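PDB 3N6Q: YghZ aldo-keto reductase from Escherichia coli, which probably reduces carbonyl compounds such as aldehydes with NADPH, as members of the aldo-keto reductase family with a TIM-barrel fold do. Local coordinates for residues G78-L81 and R82-F85. Residues are numbered along the deposited sequence; the frame is centred on the assembly and turned at random.
Sequences GRLL and REDF. With MG (magnesium ion), chain J.
The last turns of helix 72-84, the helical link of a beta-alpha-beta unit in the TIM barrel, join R82, E83, D84 and F85 to the carbonyls of G78, R79, L80 and L81. The i to i+4 ladder stays regular through D84 N to L80 O, at 2.8 Å, then bends where F85 leaves helical geometry: F85 N approaches L81 O from above the carbonyl plane, with an N-H...O angle of only 137°.

R82 is modelled in two conformers. In one, with CG beside its own backbone N (chi1 -76°) and a bend at chi3, it curls back toward the start of the turn; its guanidinium lies with one face over G78 O, and NH2 comes to 3.6 Å from R79 CG. A water donates to R79 O at 3.0 Å and, in this conformer, accepts a weak bond from R82 NE.

E83 extends beyond CG, a reach that suits the salt bridge of OE1 with R46 of helix 42-54. OE2 is modelled as a ligand of a magnesium ion at 1.8 Å, shorter than the usual 2.1 Å or so, and the exact length is doubtful. The shorter D84 pairs with R50 and R46, and L80 packs its apolar branch on the same neighbouring helix.

Along the buried side, L81 and F85 suit the apolar interior and cross nearly at right angles, L81 CD2 meeting F85 CB at 3.9 Å. The ring, which also stacks edge-to-face with W3, turns its edge to L80 O, with CD2 3.7 Å from that oxygen.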
ATOM      1  N   GLY B  78     -23.229  11.067  -9.755  1.00 16.57           N
ATOM      2  CA  GLY B  78     -23.270   9.849  -8.914  1.00 18.17           C
ATOM      3  C   GLY B  78     -24.679   9.245  -8.798  1.00 16.40           C
ATOM      4  O   GLY B  78     -24.842   8.037  -8.784  1.00 19.20           O
ATOM      5  N   ARG B  79     -25.674  10.085  -8.691  1.00 19.25           N
ATOM      6  CA  ARG B  79     -27.065   9.583  -8.565  1.00 18.99           C
ATOM      7  C   ARG B  79     -27.470   8.861  -9.839  1.00 19.41           C
ATOM      8  O   ARG B  79     -28.118   7.790  -9.813  1.00 19.56           O
ATOM      9  CB  ARG B  79     -27.984  10.769  -8.403  1.00 19.09           C
ATOM     10  CG  ARG B  79     -27.849  11.489  -7.063  1.00 31.08           C
ATOM     11  CD  ARG B  79     -28.932  12.571  -6.943  1.00 47.57           C
ATOM     12  NE  ARG B  79     -30.281  11.980  -6.821  1.00 55.79           N
ATOM     13  CZ  ARG B  79     -31.422  12.676  -6.835  1.00 58.06           C
ATOM     14  NH1 ARG B  79     -31.411  14.007  -6.949  1.00 58.67           N
ATOM     15  NH2 ARG B  79     -32.587  12.041  -6.728  1.00 58.27           N
ATOM     16  N   LEU B  80     -27.168   9.498 -10.971  1.00 17.86           N
ATOM     17  CA  LEU B  80     -27.548   8.906 -12.271  1.00 17.83           C
ATOM     18  C   LEU B  80     -26.783   7.646 -12.552  1.00 18.61           C
ATOM     19  O   LEU B  80     -27.357   6.690 -13.148  1.00 19.51           O
ATOM     20  CB  LEU B  80     -27.436   9.923 -13.418  1.00 17.77           C
ATOM     21  CG  LEU B  80     -28.409  11.085 -13.262  1.00 17.09           C
ATOM     22  CD1 LEU B  80     -28.055  12.155 -14.315  1.00 19.47           C
ATOM     23  CD2 LEU B  80     -29.853  10.588 -13.476  1.00 20.74           C
ATOM     24  N   LEU B  81     -25.515   7.568 -12.089  1.00 18.54           N
ATOM     25  CA  LEU B  81     -24.726   6.341 -12.228  1.00 21.28           C
ATOM     26  C   LEU B  81     -25.408   5.205 -11.482  1.00 22.89           C
ATOM     27  O   LEU B  81     -25.505   4.074 -11.997  1.00 22.44           O
ATOM     28  CB  LEU B  81     -23.322   6.487 -11.659  1.00 23.15           C
ATOM     29  CG  LEU B  81     -22.108   7.115 -12.320  1.00 30.06           C
ATOM     30  CD1 LEU B  81     -20.856   6.575 -11.510  1.00 32.58           C
ATOM     31  CD2 LEU B  81     -22.065   6.691 -13.824  1.00 30.38           C
ATOM     32  N   ARG B  82     -25.833   5.489 -10.246  1.00 21.96           N
ATOM     33  CA  ARG B  82     -26.509   4.475  -9.438  0.50 23.03           C
ATOM     34  C   ARG B  82     -27.849   4.086 -10.051  1.00 22.50           C
ATOM     35  O   ARG B  82     -28.213   2.912 -10.039  1.00 26.06           O
ATOM     36  CB  ARG B  82     -26.681   4.923  -7.968  0.50 21.46           C
ATOM     37  CG  ARG B  82     -25.392   4.826  -7.166  0.50 22.26           C
ATOM     38  CD  ARG B  82     -25.531   5.308  -5.690  0.50 27.02           C
ATOM     39  NE  ARG B  82     -26.165   6.621  -5.561  0.50 28.19           N
ATOM     40  CZ  ARG B  82     -25.508   7.749  -5.306  0.50 25.91           C
ATOM     41  NH1 ARG B  82     -24.201   7.751  -5.121  0.50 27.83           N
ATOM     42  NH2 ARG B  82     -26.169   8.873  -5.205  0.50 17.88           N
ATOM     43  N   GLU B  83     -28.601   5.053 -10.570  1.00 24.05           N
ATOM     44  CA  GLU B  83     -29.950   4.774 -11.095  1.00 22.93           C
ATOM     45  C   GLU B  83     -29.900   4.034 -12.440  1.00 25.70           C
ATOM     46  O   GLU B  83     -30.587   3.007 -12.626  1.00 23.46           O
ATOM     47  CB  GLU B  83     -30.811   6.043 -11.226  1.00 23.84           C
ATOM     48  CG  GLU B  83     -31.447   6.553  -9.884  1.00 24.11           C
ATOM     49  CD  GLU B  83     -32.464   7.663 -10.079  1.00 35.58           C
ATOM     50  OE1 GLU B  83     -32.688   8.034 -11.244  1.00 30.62           O
ATOM     51  OE2 GLU B  83     -33.141   8.107  -9.079  1.00 32.38           O
ATOM     52  N   ASP B  84     -29.010   4.479 -13.346  1.00 21.67           N
ATOM     53  CA  ASP B  84     -29.062   4.022 -14.748  1.00 20.94           C
ATOM     54  C   ASP B  84     -27.832   3.240 -15.207  1.00 21.12           C
ATOM     55  O   ASP B  84     -27.876   2.586 -16.266  1.00 20.27           O
ATOM     56  CB  ASP B  84     -29.240   5.224 -15.665  1.00 19.27           C
ATOM     57  CG  ASP B  84     -30.644   5.817 -15.615  1.00 27.29           C
ATOM     58  OD1 ASP B  84     -31.599   5.149 -15.135  1.00 28.56           O
ATOM     59  OD2 ASP B  84     -30.798   6.935 -16.141  1.00 23.16           O
ATOM     60  N   PHE B  85     -26.709   3.376 -14.491  1.00 19.00           N
ATOM     61  CA  PHE B  85     -25.462   2.817 -14.980  1.00 20.34           C
ATOM     62  C   PHE B  85     -24.829   1.822 -14.017  1.00 21.90           C
ATOM     63  O   PHE B  85     -23.690   1.513 -14.176  1.00 21.88           O
ATOM     64  CB  PHE B  85     -24.445   3.932 -15.341  1.00 21.02           C
ATOM     65  CG  PHE B  85     -24.858   4.791 -16.498  1.00 20.09           C
ATOM     66  CD1 PHE B  85     -24.294   4.574 -17.757  1.00 23.31           C
ATOM     67  CD2 PHE B  85     -25.662   5.904 -16.306  1.00 19.27           C
ATOM     68  CE1 PHE B  85     -24.628   5.393 -18.820  1.00 22.98           C
ATOM     69  CE2 PHE B  85     -26.001   6.746 -17.342  1.00 22.52           C
ATOM     70  CZ  PHE B  85     -25.510   6.463 -18.628  1.00 21.47           C
TER
HETATM   71 MG    MG J 401     -34.668   9.116  -9.109  1.00 12.55          MG
HETATM   72  O   HOH W   1     -29.224   7.181  -7.052  1.00 46.20           O